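PDB 3AF6: transcription termination factor FttA from Pyrococcus horikoshii, which probably terminates transcription genome-wide by cutting nascent RNA at the polymerase exit channel, using two zinc ions bound in a metallo-beta-lactamase fold. Local coordinates for residues A[190-195]-A[206-211]; A[197-202]-A[642-647]; A[202-207]-A[231-236]. All coordinates share one frame; numbering follows the deposited sequence.

Contact 1 and contact 3 are buried, while contact 2 is only partly so and reaches the protein surface at its turn. Contacts 1 and 3 share strand 204-209: contact 1 pairs it with strand 189-193, and contact 3 sets its start against the loop 231-236. Contact 2 lies across the loop of that same hairpin, meeting the turn that leads into strand 647-649. The chemistry shifts accordingly, from regular backbone bonds in contact 1 to an amide, carboxylate and guanidinium network in contact 2 and one arginine-to-carbonyl bond in contact 3. Arg202 belongs to both of the latter. Backbone hydrogen bonds, Leu645 N to Gly193 O and His234 N to Leu194 O, tie contact 1 to contacts 2 and 3.

Contact 1: A[190-195]-A[206-211]; sequences RITGLG and LVQTDE
Arg190, Ile191 and Thr192 pair antiparallel with Gln208, Val207 and Leu206, the short strand axes approaching to 4.7 Å with their directions 154° apart. This is the beta hairpin that opens the metallo-beta-lactamase fold, its strands 189-193 and 204-209 being neighbours in a mixed sheet. Arg190–Gln208 and Thr192–Leu206 are hydrogen-bonded pairs, each closed by two N-H to O=C bonds; in one, Thr192 N reaches Leu206 O at 2.8 Å. Between them Ile191 and Val207 form a non-hydrogen-bonded pair, where Ile191 CA makes a CA-H...O contact of 3.3 Å with Leu206 O. The side chains of this middle pair share one face of the sheet: Ile191 CG2 meets Val207 CG2 at 4.0 Å, while Ile191 CG1, lying between the backbone N and the carbonyl carbon (chi1 59°), carries CD1 away from the other strand. Arg190, Thr192, Leu206 and Gln208 occupy the other face. There Leu194, at the corner where a classic beta bulge sets Leu194 and Gly195 against Ala204, brings CD1 to 4.0 Å from Leu206 CB and also touches Phe240 of helix 238-245. Thr192 OG1 is hydrogen-bonded to Thr647 OG1 on the next strand of the sheet. Gln208 stretches beyond CG across the hairpin to Arg190, whose chain bends to meet it. The guanidinium and amide planes stand 65° apart, with Gln208 NE2 over one guanidinium face and Arg190 NH1 giving a weak hydrogen bond of 2.7 Å to Gln208 OE1.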
loop_
_atom_site.group_PDB
_atom_site.type_symbol
_atom_site.label_atom_id
_atom_site.label_comp_id
_atom_site.label_asym_id
_atom_site.label_seq_id
_atom_site.Cartn_x
_atom_site.Cartn_y
_atom_site.Cartn_z
ATOM N N ARG A 190 24.914 -1.470 5.185
ATOM C CA ARG A 190 24.942 -0.091 4.679
ATOM C C ARG A 190 23.616 0.248 4.002
ATOM O O ARG A 190 22.951 -0.634 3.451
ATOM C CB ARG A 190 26.044 0.089 3.623
ATOM C CG ARG A 190 27.262 -0.788 3.768
ATOM C CD ARG A 190 27.846 -1.125 2.388
ATOM N NE ARG A 190 28.569 -0.016 1.782
ATOM C CZ ARG A 190 28.892 0.060 0.493
ATOM N NH1 ARG A 190 28.553 -0.909 -0.354
ATOM N NH2 ARG A 190 29.570 1.111 0.057
ATOM N N ILE A 191 23.221 1.513 4.036
ATOM C CA ILE A 191 21.996 1.883 3.344
ATOM C C ILE A 191 22.308 3.014 2.373
ATOM O O ILE A 191 22.974 3.999 2.721
ATOM C CB ILE A 191 20.845 2.305 4.306
ATOM C CG1 ILE A 191 21.259 3.495 5.163
ATOM C CG2 ILE A 191 20.435 1.129 5.167
ATOM C CD1 ILE A 191 20.120 4.008 6.067
ATOM N N THR A 192 21.825 2.863 1.148
ATOM C CA THR A 192 22.070 3.856 0.130
ATOM C C THR A 192 20.780 4.436 -0.401
ATOM O O THR A 192 19.847 3.699 -0.713
ATOM C CB THR A 192 22.843 3.230 -1.024
ATOM O OG1 THR A 192 24.051 2.676 -0.510
ATOM C CG2 THR A 192 23.175 4.267 -2.085
ATOM N N GLY A 193 20.722 5.759 -0.502
ATOM C CA GLY A 193 19.526 6.390 -1.029
ATOM C C GLY A 193 19.590 6.467 -2.550
ATOM O O GLY A 193 20.498 7.083 -3.130
ATOM N N LEU A 194 18.636 5.828 -3.212
ATOM C CA LEU A 194 18.600 5.859 -4.664
ATOM C C LEU A 194 17.620 6.942 -5.108
ATOM O O LEU A 194 17.551 7.295 -6.294
ATOM C CB LEU A 194 18.188 4.487 -5.204
ATOM C CG LEU A 194 19.252 3.424 -4.905
ATOM C CD1 LEU A 194 18.811 2.058 -5.417
ATOM C CD2 LEU A 194 20.564 3.848 -5.562
ATOM N N GLY A 195 16.885 7.473 -4.131
ATOM C CA GLY A 195 15.905 8.508 -4.394
ATOM C C GLY A 195 15.020 8.739 -3.188
ATOM O O GLY A 195 14.668 7.801 -2.471
ATOM N N LEU A 206 18.237 1.356 -0.743
ATOM C CA LEU A 206 18.890 0.073 -0.898
ATOM C C LEU A 206 19.607 -0.311 0.374
ATOM O O LEU A 206 20.464 0.432 0.850
ATOM C CB LEU A 206 19.894 0.137 -2.050
ATOM C CG LEU A 206 20.680 -1.139 -2.357
ATOM C CD1 LEU A 206 19.728 -2.258 -2.808
ATOM C CD2 LEU A 206 21.690 -0.835 -3.454
ATOM N N VAL A 207 19.250 -1.469 0.927
ATOM C CA VAL A 207 19.892 -1.954 2.150
ATOM C C VAL A 207 20.885 -3.030 1.759
ATOM O O VAL A 207 20.534 -3.953 1.031
ATOM C CB VAL A 207 18.871 -2.561 3.156
ATOM C CG1 VAL A 207 19.600 -3.070 4.378
ATOM C CG2 VAL A 207 17.842 -1.515 3.556
ATOM N N GLN A 208 22.120 -2.908 2.243
ATOM C CA GLN A 208 23.168 -3.871 1.916
ATOM C C GLN A 208 23.842 -4.520 3.113
ATOM O O GLN A 208 24.000 -3.901 4.177
ATOM C CB GLN A 208 24.307 -3.208 1.129
ATOM C CG GLN A 208 23.923 -2.269 0.016
ATOM C CD GLN A 208 25.123 -1.478 -0.469
ATOM O OE1 GLN A 208 26.164 -2.040 -0.779
ATOM N NE2 GLN A 208 24.977 -0.164 -0.535
ATOM N N THR A 209 24.263 -5.768 2.900
ATOM C CA THR A 209 25.049 -6.538 3.863
ATOM C C THR A 209 25.952 -7.363 2.942
ATOM O O THR A 209 25.731 -7.398 1.734
ATOM C CB THR A 209 24.216 -7.509 4.722
ATOM O OG1 THR A 209 23.744 -8.585 3.902
ATOM C CG2 THR A 209 23.053 -6.785 5.387
ATOM N N ASP A 210 26.972 -8.007 3.490
ATOM C CA ASP A 210 27.843 -8.832 2.667
ATOM C C ASP A 210 27.099 -10.070 2.164
ATOM O O ASP A 210 27.613 -10.827 1.343
ATOM C CB ASP A 210 29.082 -9.274 3.453
ATOM C CG ASP A 210 28.740 -9.964 4.775
ATOM O OD1 ASP A 210 29.490 -10.884 5.166
ATOM O OD2 ASP A 210 27.748 -9.589 5.435
ATOM N N GLU A 211 25.876 -10.266 2.638
ATOM C CA GLU A 211 25.121 -11.436 2.230
ATOM C C GLU A 211 23.862 -11.134 1.448
ATOM O O GLU A 211 23.396 -11.978 0.691
ATOM C CB GLU A 211 24.744 -12.269 3.461
ATOM C CG GLU A 211 24.048 -13.601 3.160
ATOM C CD GLU A 211 24.862 -14.503 2.231
ATOM O OE1 GLU A 211 26.108 -14.387 2.231
ATOM O OE2 GLU A 211 24.261 -15.336 1.512
#

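Contact 2: A[197-202]-A[642-647]; sequences FREVGR and PNNLDT. With SO4 (sulfate ion), chain D.
The side-chain amide of Asn644 serves three partners at once, bridging two loops 440 residues apart in sequence. Its CG lies anti to the carbonyl carbon (chi1 -65°), which brings the amide between Phe197 and Glu199. Asn644 OD1 accepts from Phe197 N at 2.8 Å, the donor tilted from the carbonyl plane. On the nitrogen side, ND2 donates to Glu199 OE2 at 2.8 Å and to O2 of a sulfate ion, probably from the crystallisation liquor, at 2.7 Å. Glu199 OE2 is gripped from opposite faces of the carboxylate, by Asn644 ND2 on one and by Arg202 NE on the other, and it also receives Gly196 N. Arg202 meets this carboxylate side-on, NH2 to the syn lone pair of OE1 at 2.9 Å; its NH1 goes to Phe232 O. Glu199 thus links Asn644 to Arg202, whose side chain is about 9 Å from a zinc ion. At the other end a water accepts from Arg198 N and donates to Pro642 O. The Arg198 guanidinium and Asn643 amide planes are 25° apart, while a type II turn from Asn643 to Asp646 shapes the loop. Phe197 touches Val617 of strand 613-617 and Leu205 of strand 204-209. The contact joins the N-terminal and C-terminal parts of the metallo-beta-lactamase domain, setting the hairpin loop against the turn between strands 638-640 and 647-649, which lie at the edges of different sheets.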
loop_
_atom_site.group_PDB
_atom_site.type_symbol
_atom_site.label_atom_id
_atom_site.label_comp_id
_atom_site.label_asym_id
_atom_site.label_seq_id
_atom_site.Cartn_x
_atom_site.Cartn_y
_atom_site.Cartn_z
ATOM N N PHE A 197 15.903 11.000 -0.840
ATOM C CA PHE A 197 16.740 11.540 0.224
ATOM C C PHE A 197 16.832 13.018 -0.114
ATOM O O PHE A 197 17.075 13.371 -1.266
ATOM C CB PHE A 197 18.129 10.890 0.221
ATOM C CG PHE A 197 18.187 9.563 0.939
ATOM C CD1 PHE A 197 17.088 8.702 0.947
ATOM C CD2 PHE A 197 19.350 9.169 1.601
ATOM C CE1 PHE A 197 17.143 7.465 1.608
ATOM C CE2 PHE A 197 19.422 7.931 2.268
ATOM C CZ PHE A 197 18.314 7.075 2.271
ATOM N N ARG A 198 16.604 13.876 0.875
ATOM C CA ARG A 198 16.641 15.326 0.675
ATOM C C ARG A 198 15.688 15.803 -0.422
ATOM O O ARG A 198 15.887 16.857 -1.022
ATOM C CB ARG A 198 18.067 15.801 0.365
ATOM C CG ARG A 198 18.908 16.090 1.606
ATOM C CD ARG A 198 20.254 16.717 1.239
ATOM N NE ARG A 198 21.188 16.726 2.363
ATOM C CZ ARG A 198 21.236 17.670 3.301
ATOM N NH1 ARG A 198 20.400 18.706 3.250
ATOM N NH2 ARG A 198 22.107 17.564 4.302
ATOM N N GLU A 199 14.643 15.022 -0.667
ATOM C CA GLU A 199 13.660 15.366 -1.680
ATOM C C GLU A 199 12.385 14.570 -1.403
ATOM O O GLU A 199 12.405 13.598 -0.659
ATOM C CB GLU A 199 14.205 15.027 -3.081
ATOM C CG GLU A 199 13.860 13.617 -3.586
ATOM C CD GLU A 199 14.713 13.147 -4.770
ATOM O OE1 GLU A 199 14.964 13.928 -5.711
ATOM O OE2 GLU A 199 15.123 11.969 -4.765
ATOM N N VAL A 200 11.272 15.011 -1.975
ATOM C CA VAL A 200 10.009 14.296 -1.844
ATOM C C VAL A 200 9.908 13.554 -3.176
ATOM O O VAL A 200 10.264 14.101 -4.222
ATOM C CB VAL A 200 8.816 15.277 -1.724
ATOM C CG1 VAL A 200 7.516 14.541 -1.960
ATOM C CG2 VAL A 200 8.799 15.929 -0.346
ATOM N N GLY A 201 9.466 12.306 -3.169
ATOM C CA GLY A 201 9.363 11.627 -4.451
ATOM C C GLY A 201 10.425 10.598 -4.790
ATOM O O GLY A 201 11.557 10.652 -4.308
ATOM N N ARG A 202 10.026 9.658 -5.646
ATOM C CA ARG A 202 10.863 8.558 -6.103
ATOM C C ARG A 202 11.645 7.859 -4.990
ATOM O O ARG A 202 12.799 7.469 -5.192
ATOM C CB ARG A 202 11.818 9.022 -7.218
ATOM C CG ARG A 202 12.844 10.064 -6.801
ATOM C CD ARG A 202 13.911 10.242 -7.850
ATOM N NE ARG A 202 14.775 11.366 -7.515
ATOM C CZ ARG A 202 15.812 11.765 -8.250
ATOM N NH1 ARG A 202 16.118 11.129 -9.371
ATOM N NH2 ARG A 202 16.540 12.804 -7.860
ATOM N N PRO A 642 20.935 12.626 4.840
ATOM C CA PRO A 642 21.728 12.230 3.679
ATOM C C PRO A 642 21.147 12.645 2.336
ATOM O O PRO A 642 19.944 12.900 2.218
ATOM C CB PRO A 642 21.793 10.718 3.831
ATOM C CG PRO A 642 20.432 10.415 4.338
ATOM C CD PRO A 642 20.236 11.461 5.407
ATOM N N ASN A 643 22.021 12.714 1.333
ATOM C CA ASN A 643 21.642 13.052 -0.037
ATOM C C ASN A 643 21.522 11.736 -0.794
ATOM O O ASN A 643 22.044 10.726 -0.332
ATOM C CB ASN A 643 22.736 13.883 -0.689
ATOM C CG ASN A 643 22.466 15.352 -0.615
ATOM O OD1 ASN A 643 21.530 15.850 -1.248
ATOM N ND2 ASN A 643 23.284 16.071 0.154
ATOM N N ASN A 644 20.833 11.721 -1.934
ATOM C CA ASN A 644 20.760 10.474 -2.691
ATOM C C ASN A 644 22.207 10.148 -3.072
ATOM O O ASN A 644 23.007 11.058 -3.277
ATOM C CB ASN A 644 19.925 10.618 -3.977
ATOM C CG ASN A 644 18.451 10.920 -3.706
ATOM O OD1 ASN A 644 17.851 10.380 -2.778
ATOM N ND2 ASN A 644 17.863 11.769 -4.535
ATOM N N LEU A 645 22.535 8.860 -3.148
ATOM C CA LEU A 645 23.872 8.398 -3.514
ATOM C C LEU A 645 24.857 8.478 -2.363
ATOM O O LEU A 645 26.051 8.191 -2.529
ATOM C CB LEU A 645 24.412 9.147 -4.745
ATOM C CG LEU A 645 23.460 9.034 -5.945
ATOM C CD1 LEU A 645 23.986 9.822 -7.127
ATOM C CD2 LEU A 645 23.272 7.570 -6.305
ATOM N N ASP A 646 24.360 8.889 -1.198
ATOM C CA ASP A 646 25.176 8.892 0.013
ATOM C C ASP A 646 24.966 7.457 0.500
ATOM O O ASP A 646 23.886 6.884 0.287
ATOM C CB ASP A 646 24.592 9.821 1.073
ATOM C CG ASP A 646 25.308 11.148 1.178
ATOM O OD1 ASP A 646 24.695 12.079 1.734
ATOM O OD2 ASP A 646 26.469 11.274 0.737
ATOM N N THR A 647 25.978 6.851 1.108
ATOM C CA THR A 647 25.810 5.509 1.658
ATOM C C THR A 647 26.275 5.566 3.104
ATOM O O THR A 647 27.388 6.001 3.385
ATOM C CB THR A 647 26.639 4.432 0.925
ATOM O OG1 THR A 647 26.204 4.331 -0.434
ATOM C CG2 THR A 647 26.454 3.068 1.603
HETATM S S SO4 D . 19.828 13.261 -6.938
HETATM O O1 SO4 D . 20.454 13.504 -8.253
HETATM O O2 SO4 D . 18.845 12.184 -7.060
HETATM O O3 SO4 D . 20.859 12.883 -5.969
HETATM O O4 SO4 D . 19.154 14.486 -6.475
HETATM O O HOH W 1 17.364 12.864 3.408
#

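Contact 3: A[202-207]-A[231-236]; sequences RSALLV and AFPHFD
Ala231, at the end of helix 228-231, sets its carbonyl O 3.9 Å from Arg202 CB. Phe232, the first residue to leave the helical backbone, holds the one hydrogen bond of the contact: Arg202 NH1 reaches Phe232 O at 2.7 Å, with an angle of 151° at the hydrogen. The oxygen sits at the edge of the guanidinium, near its plane, whereas the donor is tilted from the plane of the carbonyl. Arg202 gets there with CG between the backbone N and the carbonyl carbon (chi1 64°) and the chain extended from CG to NE, which lays CD 3.3 Å from Phe232 O. Tyr229 O is a second acceptor for NH1, so two backbone carbonyls, of Tyr229 and Phe232, hold that nitrogen, while the Phe232 ring turns off to Met264 and Leu307. Pro233 packs at the start of strand 204-209, its CB against Ala204 CB at 3.8 Å, and its CG is 3.9 Å from Arg202 O just before the strand. In the metallo-beta-lactamase fold this puts the loop between helices 228-231 and 238-245 against the loop end of the hairpin, where strand 204-209 begins, near the zinc site: the Arg202 side chain is about 6 Å from that of Asp260, a zinc ligand. His234 follows, its N bonded to Leu194 O. Asp236 takes His234 ND1 on the syn lone pair of OD1 at 2.6 Å, in the imidazole plane.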
loop_
_atom_site.group_PDB
_atom_site.type_symbol
_atom_site.label_atom_id
_atom_site.label_comp_id
_atom_site.label_asym_id
_atom_site.label_seq_id
_atom_site.Cartn_x
_atom_site.Cartn_y
_atom_site.Cartn_z
ATOM N N ARG A 202 10.026 9.658 -5.646
ATOM C CA ARG A 202 10.863 8.558 -6.103
ATOM C C ARG A 202 11.645 7.859 -4.990
ATOM O O ARG A 202 12.799 7.469 -5.192
ATOM C CB ARG A 202 11.818 9.022 -7.218
ATOM C CG ARG A 202 12.844 10.064 -6.801
ATOM C CD ARG A 202 13.911 10.242 -7.850
ATOM N NE ARG A 202 14.775 11.366 -7.515
ATOM C CZ ARG A 202 15.812 11.765 -8.250
ATOM N NH1 ARG A 202 16.118 11.129 -9.371
ATOM N NH2 ARG A 202 16.540 12.804 -7.860
ATOM N N SER A 203 10.998 7.687 -3.833
ATOM C CA SER A 203 11.600 7.024 -2.674
ATOM C C SER A 203 12.172 5.692 -3.107
ATOM O O SER A 203 11.507 4.922 -3.808
ATOM C CB SER A 203 10.550 6.770 -1.571
ATOM O OG SER A 203 10.378 7.890 -0.724
ATOM N N ALA A 204 13.391 5.409 -2.675
ATOM C CA ALA A 204 14.054 4.168 -3.040
ATOM C C ALA A 204 15.295 4.059 -2.170
ATOM O O ALA A 204 16.227 4.855 -2.294
ATOM C CB ALA A 204 14.439 4.199 -4.520
ATOM N N LEU A 205 15.307 3.064 -1.292
ATOM C CA LEU A 205 16.408 2.879 -0.363
ATOM C C LEU A 205 16.943 1.457 -0.456
ATOM O O LEU A 205 16.203 0.479 -0.289
ATOM C CB LEU A 205 15.916 3.205 1.048
ATOM C CG LEU A 205 16.829 3.183 2.265
ATOM C CD1 LEU A 205 16.214 4.064 3.333
ATOM C CD2 LEU A 205 16.996 1.765 2.786
ATOM N N LEU A 206 18.237 1.356 -0.743
ATOM C CA LEU A 206 18.890 0.073 -0.898
ATOM C C LEU A 206 19.607 -0.311 0.374
ATOM O O LEU A 206 20.464 0.432 0.850
ATOM C CB LEU A 206 19.894 0.137 -2.050
ATOM C CG LEU A 206 20.680 -1.139 -2.357
ATOM C CD1 LEU A 206 19.728 -2.258 -2.808
ATOM C CD2 LEU A 206 21.690 -0.835 -3.454
ATOM N N VAL A 207 19.250 -1.469 0.927
ATOM C CA VAL A 207 19.892 -1.954 2.150
ATOM C C VAL A 207 20.885 -3.030 1.759
ATOM O O VAL A 207 20.534 -3.953 1.031
ATOM C CB VAL A 207 18.871 -2.561 3.156
ATOM C CG1 VAL A 207 19.600 -3.070 4.378
ATOM C CG2 VAL A 207 17.842 -1.515 3.556
ATOM N N ALA A 231 13.105 12.166 -12.348
ATOM C CA ALA A 231 11.902 11.381 -12.102
ATOM C C ALA A 231 12.103 9.953 -11.628
ATOM O O ALA A 231 11.197 9.370 -11.021
ATOM C CB ALA A 231 11.037 11.361 -13.360
ATOM N N PHE A 232 13.263 9.373 -11.918
ATOM C CA PHE A 232 13.508 7.994 -11.521
ATOM C C PHE A 232 14.571 7.827 -10.467
ATOM O O PHE A 232 15.425 8.690 -10.283
ATOM C CB PHE A 232 13.975 7.134 -12.703
ATOM C CG PHE A 232 13.101 7.201 -13.912
ATOM C CD1 PHE A 232 11.773 7.604 -13.820
ATOM C CD2 PHE A 232 13.609 6.812 -15.152
ATOM C CE1 PHE A 232 10.964 7.618 -14.935
ATOM C CE2 PHE A 232 12.810 6.819 -16.280
ATOM C CZ PHE A 232 11.480 7.224 -16.175
ATOM N N PRO A 233 14.525 6.701 -9.754
ATOM C CA PRO A 233 15.518 6.402 -8.722
ATOM C C PRO A 233 16.833 6.261 -9.504
ATOM O O PRO A 233 16.820 5.960 -10.697
ATOM C CB PRO A 233 15.044 5.061 -8.173
ATOM C CG PRO A 233 13.578 5.181 -8.273
ATOM C CD PRO A 233 13.370 5.797 -9.645
ATOM N N HIS A 234 17.961 6.472 -8.844
ATOM C CA HIS A 234 19.245 6.372 -9.519
ATOM C C HIS A 234 19.647 4.997 -10.019
ATOM O O HIS A 234 20.264 4.220 -9.294
ATOM C CB HIS A 234 20.347 6.908 -8.623
ATOM C CG HIS A 234 20.466 8.390 -8.659
ATOM N ND1 HIS A 234 21.090 9.058 -9.689
ATOM C CD2 HIS A 234 20.009 9.343 -7.814
ATOM C CE1 HIS A 234 21.014 10.358 -9.477
ATOM N NE2 HIS A 234 20.363 10.556 -8.346
ATOM N N PHE A 235 19.303 4.714 -11.272
ATOM C CA PHE A 235 19.668 3.455 -11.917
ATOM C C PHE A 235 21.151 3.543 -12.220
ATOM O O PHE A 235 21.810 2.531 -12.468
ATOM C CB PHE A 235 18.922 3.286 -13.242
ATOM C CG PHE A 235 17.565 2.676 -13.105
ATOM C CD1 PHE A 235 17.417 1.297 -13.013
ATOM C CD2 PHE A 235 16.427 3.472 -13.111
ATOM C CE1 PHE A 235 16.149 0.719 -12.937
ATOM C CE2 PHE A 235 15.155 2.897 -13.033
ATOM C CZ PHE A 235 15.020 1.523 -12.949
ATOM N N ASP A 236 21.663 4.773 -12.207
ATOM C CA ASP A 236 23.066 5.006 -12.495
ATOM C C ASP A 236 23.988 4.866 -11.283
ATOM O O ASP A 236 25.090 5.404 -11.275
ATOM C CB ASP A 236 23.252 6.381 -13.169
ATOM C CG ASP A 236 22.840 7.538 -12.278
ATOM O OD1 ASP A 236 22.161 7.287 -11.258
ATOM O OD2 ASP A 236 23.178 8.702 -12.609
#